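Trypsin-resistant surface T6 protein (PDB 4P0D) probably forms the repeating backbone subunit of the sortase-assembled pilus on the surface of serotype M6 Streptococcus pyogenes. Local coordinates at residues S208-K214 / I255-Y261; I26-V30 / F41-V47. The protein carries 1 engineered substitution. The contacts are given in a common frame with arbitrary orientation. Residues are numbered along the deposited sequence.

Contact 1 (S208-K214 / I255-Y261); sequences SLTVEWK and ISPNISY
Leu-209, Val-211, Pro-257 and Ile-259 form the apolar centre of this antiparallel strand pair in the Cna-B-like, Ig-like middle domain. Strands 209-213 and 258-261 run 4.7 Å apart at 161°. Val-211 (chi1 t) and Ile-259 make a non-hydrogen-bonded pair, CA to CA 4.6 Å, and both side chains pack on Leu-245 of strand 242-247. Leu-209, t in chi1 and p in chi2, brings CD1 within 3.6 Å of Ile-259 CG2 and 3.9 Å of Tyr-261 CD1; Val-211 CG1 lies 4.0 Å from Pro-257 CB.

The flanking hydrogen-bonded pairs are Thr-210 with Ser-260 and Glu-212 with Asn-258. Thr-210 N donates to Ser-260 O (2.8 Å), and Ser-260 N returns to Thr-210 O (3.0 Å). Glu-212 N reaches Asn-258 O at 2.8 Å, while Asn-258 N reaches Glu-212 O at 2.7 Å.

These four residues carry the polar face. Water 1 hydrogen-bonds Thr-210 OG1 (2.9 Å) and Asn-258 O (3.0 Å). At the end of strand 209-213, Trp-213 NE1 bonds Ile-255 O, in the loop before strand 258-261, weakly at 3.0 Å; its stronger partner is Leu-252 O. Water 2 joins Glu-212 OE2 (2.9 Å), Lys-214 N (3.0 Å) and Ser-256 O (2.9 Å). At the outer edge Glu-212, t in chi1 but bent at chi2 (-98°), turns its carboxylate so that OE1 accepts a nearly straight 2.6 Å hydrogen bond from Asn-258 ND2.

Contact 2 (I26-V30 / F41-V47); sequences IGEGV and FKYAEGV
Phe-41 opens the return strand opposite Gly-29, a non-hydrogen-bonded antiparallel pair with CA atoms 4.6 Å apart. Its m rotamer sets ring atom CD1 3.9 Å from Gly-29 CA, and Glu-28 O lies at the ring's edge; beyond the two segments the ring meets Phe-38 edge-to-face.

Lys-42 comes next, in a hydrogen-bonded pair with Glu-28: Lys-42 N donates to Glu-28 O and Glu-28 N to Lys-42 O, both at 2.7 Å. Their side chains share the face away from the aromatic rings. Lys-42 CE comes to 3.5 Å from Glu-28 OE1, but NZ stays 4.2 Å from that OE1, too far for a salt bridge. Lys-42 CB also packs 3.8 Å from Val-30 CG2.

This is the beta hairpin of strands 20-31 and 38-43 in the N-terminal Ig-like domain, its segment axes 4.3 Å apart and crossing at 149°. Tyr-43, also m, faces Gly-27 across 4.2 Å between CA atoms, with CD1 3.8 Å from Gly-27 CA. A CB on Gly-27 would sit only 3.0 Å from Tyr-43 CE1. Ile-26 and Gly-27 together face Val-95 of strand 94-101 as a classic beta bulge, where the psi of -9° at Ile-26 departs from the extended strand.

Ala-44 N gives the last cross-strand hydrogen bond, 2.9 Å to Ile-26 O, and starts a type II turn through Glu-45 and Gly-46, whose phi of 99° suits glycine. Val-47 N closes that turn on Ala-44 O at 3.0 Å, and Val-47 CG2 returns to within 4.2 Å of Ile-26 CB.

In the fold
The two contacts lie in different domains of the elongated chain, their centres about 47 Å apart. Both are antiparallel and partly buried, but the centre of contact 1, in the middle domain, is about 14 Å from the chain's centre and that of contact 2, in the N-terminal domain, about 46 Å. Contact 2 joins the two strands of a hairpin; contact 1 pairs strands from distant parts of its domain's sequence. One branched sheet links them: strand 139-155 pairs with 108-116 on the N-terminal side and with 171-179, a neighbour of 258-265. Waters and a direct side-chain hydrogen bond mark the polar face of contact 1, whereas contact 2 brings aromatic rings against glycines and opposite charges near without a salt bridge.

Contact 1 (S208-K214 / I255-Y261)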
loop_
_atom_site.group_PDB
_atom_site.type_symbol
_atom_site.label_atom_id
_atom_site.label_comp_id
_atom_site.label_asym_id
_atom_site.label_seq_id
_atom_site.Cartn_x
_atom_site.Cartn_y
_atom_site.Cartn_z
ATOM N N SER A 208 10.474 -5.526 12.328
ATOM C CA SER A 208 9.218 -5.158 12.982
ATOM C C SER A 208 7.996 -5.840 12.368
ATOM O O SER A 208 6.929 -5.719 12.900
ATOM C CB SER A 208 8.992 -3.647 12.926
ATOM O OG SER A 208 8.674 -3.227 11.606
ATOM N N LEU A 209 8.155 -6.525 11.242
ATOM C CA LEU A 209 7.013 -7.096 10.514
ATOM C C LEU A 209 6.335 -8.173 11.338
ATOM O O LEU A 209 6.977 -9.115 11.807
ATOM C CB LEU A 209 7.465 -7.673 9.159
ATOM C CG LEU A 209 6.413 -8.249 8.202
ATOM C CD1 LEU A 209 5.475 -7.158 7.691
ATOM C CD2 LEU A 209 7.096 -8.953 7.021
ATOM N N THR A 210 5.035 -8.026 11.537
ATOM C CA THR A 210 4.278 -9.024 12.250
ATOM C C THR A 210 3.061 -9.410 11.448
ATOM O O THR A 210 2.570 -8.659 10.609
ATOM C CB THR A 210 3.847 -8.530 13.647
ATOM O OG1 THR A 210 2.782 -7.586 13.506
ATOM C CG2 THR A 210 4.993 -7.872 14.368
ATOM N N VAL A 211 2.575 -10.608 11.700
ATOM C CA VAL A 211 1.416 -11.123 11.010
ATOM C C VAL A 211 0.551 -11.786 12.078
ATOM O O VAL A 211 1.051 -12.604 12.851
ATOM C CB VAL A 211 1.834 -12.155 9.927
ATOM C CG1 VAL A 211 0.634 -12.862 9.362
ATOM C CG2 VAL A 211 2.633 -11.506 8.811
ATOM N N GLU A 212 -0.720 -11.399 12.161
ATOM C CA GLU A 212 -1.701 -12.076 13.002
ATOM C C GLU A 212 -2.671 -12.781 12.067
ATOM O O GLU A 212 -3.026 -12.258 11.016
ATOM C CB GLU A 212 -2.441 -11.087 13.926
ATOM C CG GLU A 212 -3.682 -11.629 14.654
ATOM C CD GLU A 212 -5.008 -11.277 13.970
ATOM O OE1 GLU A 212 -5.255 -10.055 13.803
ATOM O OE2 GLU A 212 -5.811 -12.199 13.612
ATOM N N TRP A 213 -3.070 -13.982 12.444
ATOM C CA TRP A 213 -4.022 -14.777 11.666
ATOM C C TRP A 213 -4.788 -15.650 12.660
ATOM O O TRP A 213 -4.192 -16.284 13.533
ATOM C CB TRP A 213 -3.284 -15.635 10.644
ATOM C CG TRP A 213 -4.176 -16.568 9.849
ATOM C CD1 TRP A 213 -5.058 -16.237 8.868
ATOM C CD2 TRP A 213 -4.241 -17.978 9.984
ATOM N NE1 TRP A 213 -5.681 -17.363 8.385
ATOM C CE2 TRP A 213 -5.182 -18.452 9.048
ATOM C CE3 TRP A 213 -3.573 -18.895 10.790
ATOM C CZ2 TRP A 213 -5.483 -19.806 8.913
ATOM C CZ3 TRP A 213 -3.878 -20.229 10.662
ATOM C CH2 TRP A 213 -4.820 -20.674 9.726
ATOM N N LYS A 214 -6.110 -15.643 12.534
ATOM C CA LYS A 214 -7.001 -16.333 13.474
ATOM C C LYS A 214 -6.754 -15.942 14.934
ATOM O O LYS A 214 -6.879 -16.769 15.821
ATOM C CB LYS A 214 -6.878 -17.855 13.306
ATOM C CG LYS A 214 -7.432 -18.355 11.980
ATOM C CD LYS A 214 -7.938 -19.788 12.066
ATOM C CE LYS A 214 -6.880 -20.725 12.619
ATOM N NZ LYS A 214 -7.102 -22.121 12.162
ATOM N N ILE A 255 -9.686 -16.954 6.061
ATOM C CA ILE A 255 -9.578 -15.911 7.086
ATOM C C ILE A 255 -8.363 -15.055 6.726
ATOM O O ILE A 255 -7.278 -15.587 6.504
ATOM C CB ILE A 255 -9.436 -16.549 8.491
ATOM C CG1 ILE A 255 -10.769 -17.172 8.909
ATOM C CG2 ILE A 255 -8.994 -15.533 9.547
ATOM C CD1 ILE A 255 -10.638 -18.233 9.994
ATOM N N SER A 256 -8.538 -13.740 6.633
ATOM C CA SER A 256 -7.437 -12.859 6.208
ATOM C C SER A 256 -6.475 -12.589 7.345
ATOM O O SER A 256 -6.909 -12.256 8.429
ATOM C CB SER A 256 -7.943 -11.486 5.754
ATOM O OG SER A 256 -8.810 -11.615 4.661
ATOM N N PRO A 257 -5.172 -12.672 7.075
ATOM C CA PRO A 257 -4.181 -12.265 8.059
ATOM C C PRO A 257 -4.152 -10.743 8.183
ATOM O O PRO A 257 -4.608 -10.053 7.276
ATOM C CB PRO A 257 -2.876 -12.774 7.462
ATOM C CG PRO A 257 -3.108 -12.705 5.995
ATOM C CD PRO A 257 -4.553 -13.054 5.796
ATOM N N ASN A 258 -3.668 -10.243 9.318
ATOM C CA ASN A 258 -3.510 -8.818 9.559
ATOM C C ASN A 258 -2.006 -8.557 9.712
ATOM O O ASN A 258 -1.320 -9.261 10.457
ATOM C CB ASN A 258 -4.298 -8.426 10.818
ATOM C CG ASN A 258 -5.810 -8.595 10.630
ATOM O OD1 ASN A 258 -6.370 -8.229 9.585
ATOM N ND2 ASN A 258 -6.467 -9.186 11.617
ATOM N N ILE A 259 -1.487 -7.594 8.944
ATOM C CA ILE A 259 -0.059 -7.362 8.846
ATOM C C ILE A 259 0.266 -6.023 9.513
ATOM O O ILE A 259 -0.423 -5.036 9.268
ATOM C CB ILE A 259 0.390 -7.339 7.357
ATOM C CG1 ILE A 259 -0.011 -8.641 6.645
ATOM C CG2 ILE A 259 1.893 -7.101 7.209
ATOM C CD1 ILE A 259 0.466 -8.702 5.212
ATOM N N SER A 260 1.315 -5.989 10.326
ATOM C CA SER A 260 1.794 -4.749 10.908
ATOM C C SER A 260 3.289 -4.581 10.687
ATOM O O SER A 260 4.023 -5.560 10.534
ATOM C CB SER A 260 1.445 -4.704 12.398
ATOM O OG SER A 260 0.048 -4.646 12.485
ATOM N N TYR A 261 3.729 -3.332 10.634
ATOM C CA TYR A 261 5.149 -3.025 10.504
ATOM C C TYR A 261 5.426 -1.567 10.837
ATOM O O TYR A 261 4.515 -0.752 10.919
ATOM C CB TYR A 261 5.672 -3.370 9.113
ATOM C CG TYR A 261 4.779 -2.939 7.978
ATOM C CD1 TYR A 261 3.694 -3.717 7.576
ATOM C CD2 TYR A 261 5.024 -1.752 7.289
ATOM C CE1 TYR A 261 2.874 -3.322 6.521
ATOM C CE2 TYR A 261 4.214 -1.349 6.243
ATOM C CZ TYR A 261 3.157 -2.133 5.854
ATOM O OH TYR A 261 2.375 -1.712 4.794
HETATM O O HOH W 1 0.021 -7.869 12.725
HETATM O O HOH W 2 -7.064 -13.124 11.183
#

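Contact 2 (I26-V30 / F41-V47)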
loop_
_atom_site.group_PDB
_atom_site.type_symbol
_atom_site.label_atom_id
_atom_site.label_comp_id
_atom_site.label_asym_id
_atom_site.label_seq_id
_atom_site.Cartn_x
_atom_site.Cartn_y
_atom_site.Cartn_z
ATOM N N ILE A 26 -17.721 -27.008 -25.248
ATOM C CA ILE A 26 -17.064 -28.250 -24.831
ATOM C C ILE A 26 -17.891 -29.500 -25.119
ATOM O O ILE A 26 -17.395 -30.613 -24.944
ATOM C CB ILE A 26 -16.746 -28.235 -23.315
ATOM C CG1 ILE A 26 -18.003 -27.954 -22.494
ATOM C CG2 ILE A 26 -15.679 -27.190 -23.035
ATOM C CD1 ILE A 26 -17.946 -28.479 -21.069
ATOM N N GLY A 27 -19.148 -29.319 -25.536
ATOM C CA GLY A 27 -20.060 -30.439 -25.825
ATOM C C GLY A 27 -20.890 -30.135 -27.064
ATOM O O GLY A 27 -21.654 -29.157 -27.074
ATOM N N GLU A 28 -20.713 -30.953 -28.111
ATOM C CA GLU A 28 -21.512 -30.878 -29.338
ATOM C C GLU A 28 -22.713 -31.807 -29.229
ATOM O O GLU A 28 -22.579 -32.987 -28.852
ATOM C CB GLU A 28 -20.694 -31.295 -30.581
ATOM C CG GLU A 28 -19.773 -30.218 -31.119
ATOM C CD GLU A 28 -19.054 -30.607 -32.420
ATOM O OE1 GLU A 28 -18.896 -31.815 -32.717
ATOM O OE2 GLU A 28 -18.622 -29.688 -33.150
ATOM N N GLY A 29 -23.885 -31.283 -29.567
ATOM C CA GLY A 29 -25.083 -32.115 -29.683
ATOM C C GLY A 29 -25.003 -32.968 -30.947
ATOM O O GLY A 29 -24.824 -32.434 -32.049
ATOM N N VAL A 30 -25.130 -34.286 -30.795
ATOM C CA VAL A 30 -25.103 -35.195 -31.949
ATOM C C VAL A 30 -26.520 -35.583 -32.331
ATOM O O VAL A 30 -27.271 -36.133 -31.527
ATOM C CB VAL A 30 -24.291 -36.483 -31.676
ATOM C CG1 VAL A 30 -24.076 -37.275 -32.972
ATOM C CG2 VAL A 30 -22.953 -36.146 -31.056
ATOM N N PHE A 41 -24.509 -36.085 -26.493
ATOM C CA PHE A 41 -23.448 -35.083 -26.560
ATOM C C PHE A 41 -22.105 -35.701 -26.850
ATOM O O PHE A 41 -21.743 -36.675 -26.215
ATOM C CB PHE A 41 -23.348 -34.355 -25.236
ATOM C CG PHE A 41 -24.486 -33.443 -24.989
ATOM C CD1 PHE A 41 -24.648 -32.310 -25.773
ATOM C CD2 PHE A 41 -25.397 -33.706 -23.992
ATOM C CE1 PHE A 41 -25.716 -31.456 -25.554
ATOM C CE2 PHE A 41 -26.461 -32.856 -23.769
ATOM C CZ PHE A 41 -26.619 -31.729 -24.554
ATOM N N LYS A 42 -21.372 -35.115 -27.794
ATOM C CA LYS A 42 -19.958 -35.413 -27.978
ATOM C C LYS A 42 -19.105 -34.325 -27.316
ATOM O O LYS A 42 -19.167 -33.157 -27.697
ATOM C CB LYS A 42 -19.603 -35.503 -29.461
ATOM C CG LYS A 42 -18.104 -35.673 -29.701
ATOM C CD LYS A 42 -17.768 -36.145 -31.110
ATOM C CE LYS A 42 -17.575 -35.000 -32.094
ATOM N NZ LYS A 42 -16.422 -35.242 -33.014
ATOM N N TYR A 43 -18.291 -34.728 -26.350
ATOM C CA TYR A 43 -17.483 -33.804 -25.571
ATOM C C TYR A 43 -16.071 -33.725 -26.115
ATOM O O TYR A 43 -15.546 -34.712 -26.608
ATOM C CB TYR A 43 -17.446 -34.263 -24.118
ATOM C CG TYR A 43 -18.777 -34.145 -23.436
ATOM C CD1 TYR A 43 -19.276 -32.897 -23.072
ATOM C CD2 TYR A 43 -19.544 -35.268 -23.152
ATOM C CE1 TYR A 43 -20.491 -32.771 -22.447
ATOM C CE2 TYR A 43 -20.766 -35.150 -22.523
ATOM C CZ TYR A 43 -21.236 -33.893 -22.172
ATOM O OH TYR A 43 -22.463 -33.751 -21.536
ATOM N N ALA A 44 -15.448 -32.558 -26.003
ATOM C CA ALA A 44 -14.065 -32.383 -26.438
ATOM C C ALA A 44 -13.135 -33.346 -25.687
ATOM O O ALA A 44 -13.403 -33.705 -24.532
ATOM C CB ALA A 44 -13.622 -30.942 -26.232
ATOM N N GLU A 45 -12.081 -33.795 -26.376
ATOM C CA GLU A 45 -11.106 -34.731 -25.813
ATOM C C GLU A 45 -10.495 -34.067 -24.606
ATOM O O GLU A 45 -10.083 -32.907 -24.699
ATOM C CB GLU A 45 -9.993 -35.052 -26.826
ATOM N N GLY A 46 -10.458 -34.792 -23.491
ATOM C CA GLY A 46 -9.911 -34.286 -22.231
ATOM C C GLY A 46 -10.977 -33.791 -21.263
ATOM O O GLY A 46 -10.699 -33.569 -20.074
ATOM N N VAL A 47 -12.198 -33.591 -21.764
ATOM C CA VAL A 47 -13.290 -33.169 -20.918
ATOM C C VAL A 47 -13.798 -34.376 -20.159
ATOM O O VAL A 47 -14.122 -35.407 -20.749
ATOM C CB VAL A 47 -14.448 -32.527 -21.709
ATOM C CG1 VAL A 47 -15.640 -32.259 -20.800
ATOM C CG2 VAL A 47 -13.986 -31.239 -22.365
#